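Local coordinates for protein putative methylthioribose-1-phosphate isomerase (Pyrococcus horikoshii OT3, PDB 6A34) that probably catalyses the interconversion of methylthioribose 1-phosphate and methylthioribulose 1-phosphate in the methionine salvage pathway, at residues T11-T16 / V183-H188; K37-S42 / N53-G58; E156-G161 / A241-A246; P203-A208 / L305-C310. All blocks are in the same frame, centred on the assembly; numbering follows the deposited sequence.

Contact 1: residues T11-T16 / V183-H188; sequences TKLPRT and VVRVMH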
loop_
_atom_site.group_PDB
_atom_site.type_symbol
_atom_site.label_atom_id
_atom_site.label_comp_id
_atom_site.label_asym_id
_atom_site.label_seq_id
_atom_site.Cartn_x
_atom_site.Cartn_y
_atom_site.Cartn_z
ATOM N N THR A 11 -22.291 7.739 17.571
ATOM C CA THR A 11 -20.880 7.779 17.954
ATOM C C THR A 11 -20.755 8.174 19.424
ATOM O O THR A 11 -21.620 8.840 19.953
ATOM C CB THR A 11 -20.090 8.788 17.112
ATOM O OG1 THR A 11 -18.696 8.586 17.379
ATOM C CG2 THR A 11 -20.479 10.221 17.415
ATOM N N LYS A 12 -19.638 7.785 20.034
ATOM C CA LYS A 12 -19.290 8.184 21.381
ATOM C C LYS A 12 -18.261 9.319 21.347
ATOM O O LYS A 12 -17.913 9.860 22.367
ATOM C CB LYS A 12 -18.716 6.999 22.155
ATOM C CG LYS A 12 -19.720 5.926 22.543
ATOM C CD LYS A 12 -19.041 4.638 23.015
ATOM C CE LYS A 12 -19.966 3.437 22.977
ATOM N NZ LYS A 12 -19.316 2.251 22.364
ATOM N N LEU A 13 -17.777 9.651 20.153
ATOM C CA LEU A 13 -16.811 10.691 19.970
ATOM C C LEU A 13 -17.489 12.045 20.139
ATOM O O LEU A 13 -18.620 12.233 19.679
ATOM C CB LEU A 13 -16.213 10.598 18.558
ATOM C CG LEU A 13 -15.243 9.443 18.308
ATOM C CD1 LEU A 13 -14.901 9.345 16.831
ATOM C CD2 LEU A 13 -13.970 9.580 19.128
ATOM N N PRO A 14 -16.764 13.045 20.690
ATOM C CA PRO A 14 -17.184 14.440 20.602
ATOM C C PRO A 14 -17.009 14.934 19.164
ATOM O O PRO A 14 -16.340 14.271 18.348
ATOM C CB PRO A 14 -16.166 15.190 21.469
ATOM C CG PRO A 14 -14.909 14.366 21.274
ATOM C CD PRO A 14 -15.398 12.927 21.221
ATOM N N ARG A 15 -17.597 16.097 18.876
ATOM C CA ARG A 15 -17.370 16.778 17.639
ATOM C C ARG A 15 -15.857 16.980 17.477
ATOM O O ARG A 15 -15.124 17.118 18.447
ATOM C CB ARG A 15 -18.207 18.059 17.579
ATOM C CG ARG A 15 -19.597 17.821 17.016
ATOM C CD ARG A 15 -20.792 18.607 17.497
ATOM N NE ARG A 15 -21.052 19.672 16.568
ATOM C CZ ARG A 15 -22.222 20.202 16.199
ATOM N NH1 ARG A 15 -22.177 21.402 15.670
ATOM N NH2 ARG A 15 -23.384 19.582 16.276
ATOM N N THR A 16 -15.420 16.899 16.222
ATOM C CA THR A 16 -14.038 17.092 15.797
ATOM C C THR A 16 -13.571 18.498 16.178
ATOM O O THR A 16 -12.419 18.699 16.501
ATOM C CB THR A 16 -13.921 16.875 14.280
ATOM O OG1 THR A 16 -14.294 15.521 14.018
ATOM C CG2 THR A 16 -12.547 17.181 13.732
ATOM N N VAL A 183 -22.457 6.545 7.276
ATOM C CA VAL A 183 -23.152 5.420 6.656
ATOM C C VAL A 183 -22.871 4.166 7.472
ATOM O O VAL A 183 -23.790 3.442 7.791
ATOM C CB VAL A 183 -22.750 5.235 5.180
ATOM C CG1 VAL A 183 -23.261 3.931 4.610
ATOM C CG2 VAL A 183 -23.255 6.396 4.343
ATOM N N VAL A 184 -21.590 3.912 7.760
ATOM C CA VAL A 184 -21.192 2.734 8.502
ATOM C C VAL A 184 -21.662 2.821 9.964
ATOM O O VAL A 184 -21.974 1.779 10.570
ATOM C CB VAL A 184 -19.687 2.450 8.381
ATOM C CG1 VAL A 184 -19.302 2.164 6.942
ATOM C CG2 VAL A 184 -18.839 3.568 8.951
ATOM N N ARG A 185 -21.770 4.028 10.526
ATOM C CA ARG A 185 -22.313 4.147 11.921
ATOM C C ARG A 185 -23.813 3.782 11.940
ATOM O O ARG A 185 -24.249 3.001 12.749
ATOM C CB ARG A 185 -21.999 5.529 12.497
ATOM C CG ARG A 185 -20.558 5.637 12.971
ATOM C CD ARG A 185 -20.187 7.067 13.324
ATOM N NE ARG A 185 -18.940 7.090 14.089
ATOM C CZ ARG A 185 -17.737 7.278 13.566
ATOM N NH1 ARG A 185 -17.622 7.704 12.317
ATOM N NH2 ARG A 185 -16.655 7.033 14.297
ATOM N N VAL A 186 -24.583 4.253 10.959
ATOM C CA VAL A 186 -25.977 3.894 10.898
ATOM C C VAL A 186 -26.119 2.381 10.689
ATOM O O VAL A 186 -26.927 1.729 11.353
ATOM C CB VAL A 186 -26.710 4.690 9.812
ATOM C CG1 VAL A 186 -28.100 4.156 9.601
ATOM C CG2 VAL A 186 -26.752 6.165 10.140
ATOM N N MET A 187 -25.326 1.820 9.768
ATOM C CA MET A 187 -25.370 0.413 9.485
ATOM C C MET A 187 -25.050 -0.374 10.766
ATOM O O MET A 187 -25.661 -1.414 11.018
ATOM C CB MET A 187 -24.383 0.030 8.369
ATOM C CG MET A 187 -24.815 0.515 7.008
ATOM S SD MET A 187 -23.729 -0.019 5.666
ATOM C CE MET A 187 -24.021 -1.791 5.682
ATOM N N HIS A 188 -24.068 0.097 11.541
ATOM C CA HIS A 188 -23.610 -0.631 12.743
ATOM C C HIS A 188 -24.740 -0.673 13.782
ATOM O O HIS A 188 -25.036 -1.719 14.356
ATOM C CB HIS A 188 -22.322 -0.015 13.309
ATOM C CG HIS A 188 -21.906 -0.595 14.616
ATOM N ND1 HIS A 188 -21.375 -1.861 14.724
ATOM C CD2 HIS A 188 -21.948 -0.103 15.869
ATOM C CE1 HIS A 188 -21.085 -2.116 15.988
ATOM N NE2 HIS A 188 -21.440 -1.067 16.706
#
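R185, reaching out from helix 180-189, meets an ST turn at T11-L13 and shows how a buried arginine can join a helix to an irregular N-terminal loop without bonding to that loop directly. T11 OG1 lies 3.6 Å from R185 NE, obliquely to the guanidinium, as a packing contact rather than a bond. L13 packs beside it, its methyl CD1 3.9 Å from R185 NH2, with the two side chains crossing at about a right angle. The arginine gets there by setting CG anti to its own carbonyl carbon (chi1 -78°) and then running extended from CG to NE. What links the two sides is an anion in the next shell: D218 OD2 forms a salt bridge with R185 NE and a hydrogen bond with T11 OG1, while D218 OD1 takes the backbone N of K12. E214 pairs with R185 NH2, and the carbonyl of L177 receives NH1, so every nitrogen of the buried guanidinium has a partner. A leucine here would probably leave D218 and E214 without their cationic mate and let the loop shift against the helix. The turn itself is closed by L13 N, which donates to T11 OG1 over 3.1 Å at a nearly straight N-H...O angle of 165°.

Contact 2: residues K37-S42 / N53-G58; sequences KVEKFS and NMTVRG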
loop_
_atom_site.group_PDB
_atom_site.type_symbol
_atom_site.label_atom_id
_atom_site.label_comp_id
_atom_site.label_asym_id
_atom_site.label_seq_id
_atom_site.Cartn_x
_atom_site.Cartn_y
_atom_site.Cartn_z
ATOM N N LYS A 37 -6.745 13.324 22.639
ATOM C CA LYS A 37 -6.725 14.545 23.408
ATOM C C LYS A 37 -7.482 15.659 22.681
ATOM O O LYS A 37 -7.301 15.887 21.476
ATOM C CB LYS A 37 -5.291 15.012 23.634
ATOM C CG LYS A 37 -5.125 16.080 24.706
ATOM C CD LYS A 37 -3.674 16.429 24.936
ATOM C CE LYS A 37 -3.471 17.646 25.808
ATOM N NZ LYS A 37 -2.576 17.325 26.947
ATOM N N VAL A 38 -8.313 16.357 23.459
ATOM C CA VAL A 38 -9.054 17.521 23.039
ATOM C C VAL A 38 -8.310 18.773 23.506
ATOM O O VAL A 38 -8.234 19.027 24.693
ATOM C CB VAL A 38 -10.482 17.476 23.605
ATOM C CG1 VAL A 38 -11.322 18.608 23.039
ATOM C CG2 VAL A 38 -11.137 16.127 23.346
ATOM N N GLU A 39 -7.726 19.506 22.558
ATOM C CA GLU A 39 -7.066 20.768 22.819
ATOM C C GLU A 39 -8.148 21.833 23.050
ATOM O O GLU A 39 -9.254 21.697 22.518
ATOM C CB GLU A 39 -6.165 21.191 21.654
ATOM C CG GLU A 39 -4.988 20.267 21.371
ATOM C CD GLU A 39 -4.055 19.926 22.527
ATOM O OE1 GLU A 39 -4.093 20.631 23.571
ATOM O OE2 GLU A 39 -3.301 18.934 22.379
ATOM N N LYS A 40 -7.800 22.848 23.855
ATOM C CA LYS A 40 -8.639 23.994 24.244
ATOM C C LYS A 40 -7.909 25.275 23.827
ATOM O O LYS A 40 -6.793 25.514 24.269
ATOM C CB LYS A 40 -8.855 23.979 25.757
ATOM C CG LYS A 40 -9.803 25.032 26.320
ATOM C CD LYS A 40 -10.428 24.583 27.635
ATOM C CE LYS A 40 -11.441 25.548 28.216
ATOM N NZ LYS A 40 -10.799 26.573 29.068
ATOM N N PHE A 41 -8.514 26.039 22.913
ATOM C CA PHE A 41 -7.907 27.205 22.323
ATOM C C PHE A 41 -8.779 28.430 22.610
ATOM O O PHE A 41 -9.963 28.416 22.295
ATOM C CB PHE A 41 -7.719 27.023 20.816
ATOM C CG PHE A 41 -6.845 25.855 20.424
ATOM C CD1 PHE A 41 -5.545 25.747 20.902
ATOM C CD2 PHE A 41 -7.322 24.857 19.592
ATOM C CE1 PHE A 41 -4.738 24.674 20.551
ATOM C CE2 PHE A 41 -6.522 23.778 19.253
ATOM C CZ PHE A 41 -5.226 23.700 19.717
ATOM N N SER A 42 -8.141 29.490 23.130
ATOM C CA SER A 42 -8.803 30.659 23.709
ATOM C C SER A 42 -8.441 31.962 22.977
ATOM O O SER A 42 -8.977 32.991 23.319
ATOM C CB SER A 42 -8.462 30.748 25.171
ATOM O OG SER A 42 -8.712 29.491 25.803
ATOM N N ASN A 53 -0.916 23.801 11.674
ATOM C CA ASN A 53 -0.471 22.589 12.402
ATOM C C ASN A 53 -1.093 21.273 11.908
ATOM O O ASN A 53 -0.578 20.213 12.239
ATOM C CB ASN A 53 -0.968 22.616 13.859
ATOM C CG ASN A 53 0.152 22.813 14.845
ATOM O OD1 ASN A 53 1.287 22.487 14.528
ATOM N ND2 ASN A 53 -0.152 23.323 16.025
ATOM N N MET A 54 -2.287 21.342 11.305
ATOM C CA MET A 54 -3.154 20.174 11.030
ATOM C C MET A 54 -3.497 19.399 12.325
ATOM O O MET A 54 -3.678 18.156 12.330
ATOM C CB MET A 54 -2.512 19.285 9.962
ATOM C CG MET A 54 -2.281 20.082 8.674
ATOM S SD MET A 54 -1.608 19.160 7.269
ATOM C CE MET A 54 -1.130 20.512 6.189
ATOM N N THR A 55 -3.659 20.151 13.428
ATOM C CA THR A 55 -4.280 19.663 14.673
ATOM C C THR A 55 -5.738 19.277 14.370
ATOM O O THR A 55 -6.276 18.272 14.847
ATOM C CB THR A 55 -4.166 20.726 15.779
ATOM O OG1 THR A 55 -2.788 20.903 16.128
ATOM C CG2 THR A 55 -4.951 20.379 17.025
ATOM N N VAL A 56 -6.367 20.103 13.545
ATOM C CA VAL A 56 -7.605 19.783 12.896
ATOM C C VAL A 56 -7.296 19.520 11.420
ATOM O O VAL A 56 -6.400 20.153 10.847
ATOM C CB VAL A 56 -8.653 20.911 13.054
ATOM C CG1 VAL A 56 -8.126 22.282 12.622
ATOM C CG2 VAL A 56 -9.912 20.591 12.283
ATOM N N ARG A 57 -8.052 18.594 10.827
ATOM C CA ARG A 57 -8.026 18.320 9.390
ATOM C C ARG A 57 -9.427 17.899 8.955
ATOM O O ARG A 57 -10.318 17.792 9.797
ATOM C CB ARG A 57 -7.000 17.238 9.051
ATOM C CG ARG A 57 -7.178 15.961 9.850
ATOM C CD ARG A 57 -6.820 14.734 9.016
ATOM N NE ARG A 57 -7.859 14.383 8.045
ATOM C CZ ARG A 57 -8.853 13.538 8.283
ATOM N NH1 ARG A 57 -9.225 13.305 9.536
ATOM N NH2 ARG A 57 -9.437 12.905 7.272
ATOM N N GLY A 58 -9.592 17.663 7.647
ATOM C CA GLY A 58 -10.885 17.416 7.021
ATOM C C GLY A 58 -11.583 18.733 6.679
ATOM O O GLY A 58 -11.824 19.588 7.567
#
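The E39 carboxylate oxygen OE2 is hydrogen-bonded by ND2 of N28, while the aliphatic part of the same side chain serves the contact with T55. The polar end of E39 is thus satisfied outside the contact, and its CG is left to pack 4.3 Å from the methyl CG2 of T55. F41, two residues along the strand and on the same face, completes the arrangement. Its ring presents an edge, with CZ 4.3 Å from T55 CG2 and the methyl lying near the plane of the ring, so this is an edge-on approach and not a CH-pi contact over the face. T55 can offer that methyl because CG2 extends anti to the backbone N, as follows from a chi1 of -66° for OG1. Both distances are loose, and the buried surface is small, so T55 touches the strand lightly with one methyl.

The backbone also fixes T55, bonded to that of Q29. Helix 44-52 is ended just before T55 by a Schellman motif with M54 at positive phi (57°). R57 and G58, just beyond, are predicted to bind substrate, and G58 is at the N-cap position of helix 59-76. Strand 38-41 pairs antiparallel with strand 23-27; F41 also packs on V47 of helix 44-52, and F41 and T55 both touch A50, near the C-terminal end of that helix.

Contact 3: residues E156-G161 / A241-A246; sequences EVLPEG and AIIVGA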
loop_
_atom_site.group_PDB
_atom_site.type_symbol
_atom_site.label_atom_id
_atom_site.label_comp_id
_atom_site.label_asym_id
_atom_site.label_seq_id
_atom_site.Cartn_x
_atom_site.Cartn_y
_atom_site.Cartn_z
ATOM N N GLU A 156 -29.566 2.708 3.432
ATOM C CA GLU A 156 -30.696 2.086 2.684
ATOM C C GLU A 156 -30.187 1.252 1.496
ATOM O O GLU A 156 -30.817 0.283 1.120
ATOM C CB GLU A 156 -31.655 3.104 2.049
ATOM C CG GLU A 156 -32.522 3.900 3.015
ATOM C CD GLU A 156 -33.489 3.120 3.898
ATOM O OE1 GLU A 156 -33.890 3.661 4.957
ATOM O OE2 GLU A 156 -33.855 1.981 3.531
ATOM N N VAL A 157 -29.083 1.675 0.866
ATOM C CA VAL A 157 -28.704 1.162 -0.457
ATOM C C VAL A 157 -27.563 0.143 -0.354
ATOM O O VAL A 157 -27.459 -0.684 -1.219
ATOM C CB VAL A 157 -28.351 2.292 -1.447
ATOM C CG1 VAL A 157 -29.561 3.160 -1.799
ATOM C CG2 VAL A 157 -27.194 3.147 -0.969
ATOM N N LEU A 158 -26.681 0.237 0.653
ATOM C CA LEU A 158 -25.643 -0.778 0.836
ATOM C C LEU A 158 -26.283 -2.069 1.328
ATOM O O LEU A 158 -27.218 -2.049 2.123
ATOM C CB LEU A 158 -24.592 -0.355 1.863
ATOM C CG LEU A 158 -23.680 0.811 1.508
ATOM C CD1 LEU A 158 -22.387 0.722 2.308
ATOM C CD2 LEU A 158 -23.385 0.876 0.032
ATOM N N PRO A 159 -25.715 -3.231 0.956
ATOM C CA PRO A 159 -26.130 -4.500 1.545
ATOM C C PRO A 159 -25.610 -4.640 2.985
ATOM O O PRO A 159 -24.588 -4.050 3.336
ATOM C CB PRO A 159 -25.457 -5.510 0.605
ATOM C CG PRO A 159 -24.177 -4.821 0.219
ATOM C CD PRO A 159 -24.581 -3.371 0.032
ATOM N N GLU A 160 -26.321 -5.431 3.791
ATOM C CA GLU A 160 -25.789 -5.980 5.007
ATOM C C GLU A 160 -24.596 -6.851 4.654
ATOM O O GLU A 160 -24.620 -7.563 3.638
ATOM C CB GLU A 160 -26.698 -6.976 5.730
ATOM C CG GLU A 160 -28.165 -6.615 5.749
ATOM C CD GLU A 160 -28.917 -7.319 6.869
ATOM O OE1 GLU A 160 -30.058 -6.875 7.169
ATOM O OE2 GLU A 160 -28.340 -8.312 7.442
ATOM N N GLY A 161 -23.596 -6.824 5.528
ATOM C CA GLY A 161 -22.503 -7.740 5.456
ATOM C C GLY A 161 -21.211 -7.013 5.627
ATOM O O GLY A 161 -21.090 -6.179 6.484
ATOM N N ALA A 241 -19.814 -4.908 -0.576
ATOM C CA ALA A 241 -19.853 -3.615 -1.239
ATOM C C ALA A 241 -18.683 -2.759 -0.764
ATOM O O ALA A 241 -18.097 -3.016 0.285
ATOM C CB ALA A 241 -21.167 -2.929 -0.970
ATOM N N ILE A 242 -18.349 -1.749 -1.569
ATOM C CA ILE A 242 -17.255 -0.837 -1.311
ATOM C C ILE A 242 -17.830 0.586 -1.260
ATOM O O ILE A 242 -18.624 0.937 -2.062
ATOM C CB ILE A 242 -16.185 -0.978 -2.405
ATOM C CG1 ILE A 242 -15.536 -2.359 -2.394
ATOM C CG2 ILE A 242 -15.174 0.129 -2.282
ATOM C CD1 ILE A 242 -14.864 -2.740 -3.699
ATOM N N ILE A 243 -17.442 1.377 -0.267
ATOM C CA ILE A 243 -17.892 2.727 -0.170
ATOM C C ILE A 243 -16.668 3.592 0.078
ATOM O O ILE A 243 -15.820 3.253 0.906
ATOM C CB ILE A 243 -19.002 2.930 0.891
ATOM C CG1 ILE A 243 -19.508 4.374 0.870
ATOM C CG2 ILE A 243 -18.583 2.537 2.282
ATOM C CD1 ILE A 243 -20.778 4.606 1.636
ATOM N N VAL A 244 -16.592 4.682 -0.685
ATOM C CA VAL A 244 -15.526 5.639 -0.557
ATOM C C VAL A 244 -16.114 7.045 -0.482
ATOM O O VAL A 244 -17.252 7.282 -0.867
ATOM C CB VAL A 244 -14.526 5.529 -1.712
ATOM C CG1 VAL A 244 -13.874 4.156 -1.742
ATOM C CG2 VAL A 244 -15.182 5.890 -3.030
ATOM N N GLY A 245 -15.321 7.972 0.046
ATOM C CA GLY A 245 -15.673 9.384 -0.013
ATOM C C GLY A 245 -15.239 9.977 -1.341
ATOM O O GLY A 245 -14.871 9.255 -2.245
ATOM N N ALA A 246 -15.299 11.310 -1.459
ATOM C CA ALA A 246 -14.865 12.014 -2.669
ATOM C C ALA A 246 -14.271 13.359 -2.278
ATOM O O ALA A 246 -14.898 14.094 -1.526
ATOM C CB ALA A 246 -16.026 12.201 -3.609
#
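Apolar side chains make up this buried contact, which joins the loop between helix 125-157 and strand 161-165 to one face of strand 241-244. P159 and A241 meet most closely: the proline ring brings CD to 3.6 Å and CG to 3.7 Å from the methyl CB of A241, so the edge of the ring formed by these two carbons rests on a single methyl. One step earlier, L158 is directed toward strand 241-244 and sets CD1 4.2 Å from CG2 of I243. A241 and I243, two residues apart on the strand, turn the same way, whereas I242 between them points away, the alternation expected of an extended strand. The parallel strands of the sheet run in the order 3-2-1-4-5-6 of a Rossmann-like fold, with an antiparallel strand 339-341 added at the edge; strands 161-165 and 241-244 lie side by side. L158 and P159, in the loop leading into strand 161-165, reach across to its neighbour. Helix 180-189 closes over the same patch, V183 touching both L158 and I243, and I163 of strand 161-165 packs against L158, A241 and I243. Further along, the carbonyl oxygen of I243 is hydrogen-bonded to T165 OG1.

Contact 4: residues P203-A208 / L305-C310; sequences PVLQGA and LTCGGC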
loop_
_atom_site.group_PDB
_atom_site.type_symbol
_atom_site.label_atom_id
_atom_site.label_comp_id
_atom_site.label_asym_id
_atom_site.label_seq_id
_atom_site.Cartn_x
_atom_site.Cartn_y
_atom_site.Cartn_z
ATOM N N PRO A 203 0.233 6.745 0.779
ATOM C CA PRO A 203 1.348 6.881 1.705
ATOM C C PRO A 203 1.031 7.498 3.077
ATOM O O PRO A 203 1.800 7.308 4.025
ATOM C CB PRO A 203 2.322 7.842 1.011
ATOM C CG PRO A 203 1.495 8.538 -0.048
ATOM C CD PRO A 203 0.498 7.485 -0.455
ATOM N N VAL A 204 -0.061 8.265 3.192
ATOM C CA VAL A 204 -0.275 9.105 4.376
ATOM C C VAL A 204 -0.828 8.262 5.549
ATOM O O VAL A 204 -0.666 8.657 6.673
ATOM C CB VAL A 204 -1.139 10.348 4.024
ATOM C CG1 VAL A 204 -1.439 11.222 5.234
ATOM C CG2 VAL A 204 -0.478 11.221 2.963
ATOM N N LEU A 205 -1.469 7.122 5.265
ATOM C CA LEU A 205 -1.907 6.066 6.240
ATOM C C LEU A 205 -3.073 6.516 7.127
ATOM O O LEU A 205 -3.203 6.077 8.276
ATOM C CB LEU A 205 -0.729 5.578 7.100
ATOM C CG LEU A 205 0.321 4.789 6.321
ATOM C CD1 LEU A 205 1.659 4.849 7.036
ATOM C CD2 LEU A 205 -0.112 3.339 6.096
ATOM N N GLN A 206 -3.974 7.304 6.548
ATOM C CA GLN A 206 -5.130 7.810 7.266
ATOM C C GLN A 206 -6.109 6.681 7.558
ATOM O O GLN A 206 -6.872 6.810 8.490
ATOM C CB GLN A 206 -5.783 8.973 6.516
ATOM C CG GLN A 206 -4.861 10.185 6.467
ATOM C CD GLN A 206 -5.534 11.468 6.052
ATOM O OE1 GLN A 206 -6.434 11.487 5.212
ATOM N NE2 GLN A 206 -5.083 12.561 6.635
ATOM N N GLY A 207 -6.069 5.587 6.787
ATOM C CA GLY A 207 -6.866 4.400 7.117
ATOM C C GLY A 207 -6.450 3.796 8.455
ATOM O O GLY A 207 -7.278 3.501 9.317
ATOM N N ALA A 208 -5.149 3.616 8.620
ATOM C CA ALA A 208 -4.590 2.908 9.765
ATOM C C ALA A 208 -4.629 3.814 11.007
ATOM O O ALA A 208 -4.970 3.356 12.111
ATOM C CB ALA A 208 -3.176 2.483 9.434
ATOM N N LEU A 305 9.063 7.986 0.975
ATOM C CA LEU A 305 10.393 7.550 1.417
ATOM C C LEU A 305 10.330 7.189 2.901
ATOM O O LEU A 305 11.108 6.368 3.331
ATOM C CB LEU A 305 11.436 8.651 1.183
ATOM C CG LEU A 305 11.633 9.055 -0.272
ATOM C CD1 LEU A 305 12.533 10.263 -0.368
ATOM C CD2 LEU A 305 12.190 7.914 -1.107
ATOM N N THR A 306 9.424 7.848 3.640
ATOM C CA THR A 306 9.126 7.533 5.016
ATOM C C THR A 306 7.719 6.931 5.145
ATOM O O THR A 306 6.836 7.096 4.296
ATOM C CB THR A 306 9.281 8.751 5.934
ATOM O OG1 THR A 306 8.188 9.631 5.695
ATOM C CG2 THR A 306 10.578 9.511 5.740
ATOM N N CYS A 307 7.559 6.200 6.246
ATOM C CA CYS A 307 6.381 5.494 6.634
ATOM C C CYS A 307 6.253 5.637 8.152
ATOM O O CYS A 307 7.057 5.059 8.887
ATOM C CB CYS A 307 6.530 4.033 6.247
ATOM S SG CYS A 307 4.954 3.145 6.235
ATOM N N GLY A 308 5.304 6.464 8.608
ATOM C CA GLY A 308 5.362 7.000 9.949
ATOM C C GLY A 308 6.670 7.751 10.130
ATOM O O GLY A 308 7.102 8.454 9.222
ATOM N N GLY A 309 7.338 7.543 11.267
ATOM C CA GLY A 309 8.653 8.130 11.545
ATOM C C GLY A 309 9.811 7.471 10.808
ATOM O O GLY A 309 10.901 8.045 10.744
ATOM N N CYS A 310 9.628 6.259 10.269
ATOM C CA CYS A 310 10.762 5.473 9.814
ATOM C C CYS A 310 11.049 5.790 8.340
ATOM O O CYS A 310 10.135 5.885 7.537
ATOM C CB CYS A 310 10.520 3.973 9.987
ATOM S SG CYS A 310 10.491 3.341 11.697
#
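C307 and G308 are the residues of 305-310 that touch L205. Just ahead of them helix 302-305 gives way at T306, whose OG1 is hydrogen-bonded to the carbonyl of E302. At C307 the chain has become a strand, and SG stands anti to the backbone N (chi1 -163°), 3.8 Å from L205 CD1. The leucine delivers that methyl from the N-cap position of helix 206-217. G308 follows, its backbone N 4.3 Å from the same CD1, so a single leucine methyl meets both a sulfur and a peptide. G308 also takes the first inner position of a type II' turn, with a positive phi of 58° that is readily adopted without a side chain. The turn runs from C307 to C310 in a tight beta hairpin: C307 N donates to C310 O over 2.9 Å, and C310 N returns a bond to C307 O over 3.2 Å. Both cysteines reach beyond the subunit, C307 SG and C310 SG each forming a disulfide with its counterpart in the second subunit. On the L205 side, the very next residue is Q206, predicted to bind substrate.

From the N terminus, the loop 11-16 opens contact 1, which closes only at helix 180-189. Within that long loop contact 2 is nested, joining strand 38-41 to the loop after helix 44-52. Contact 3 opens at 156-161, before contact 1 is closed, so the two cross; they touch directly, M187 of contact 1 setting CE against the carbonyl of P159 and SD against L158. Contact 3 ties the loop before strand 161-165 to strand 241-244. Contact 4 opens at 203-208, inside contact 3's loop, crosses it in turn, and joins the start of helix 206-217 to the disulfide-bearing hairpin. Contacts 2 and 4 meet through R57 and Q206, both predicted substrate-binding residues.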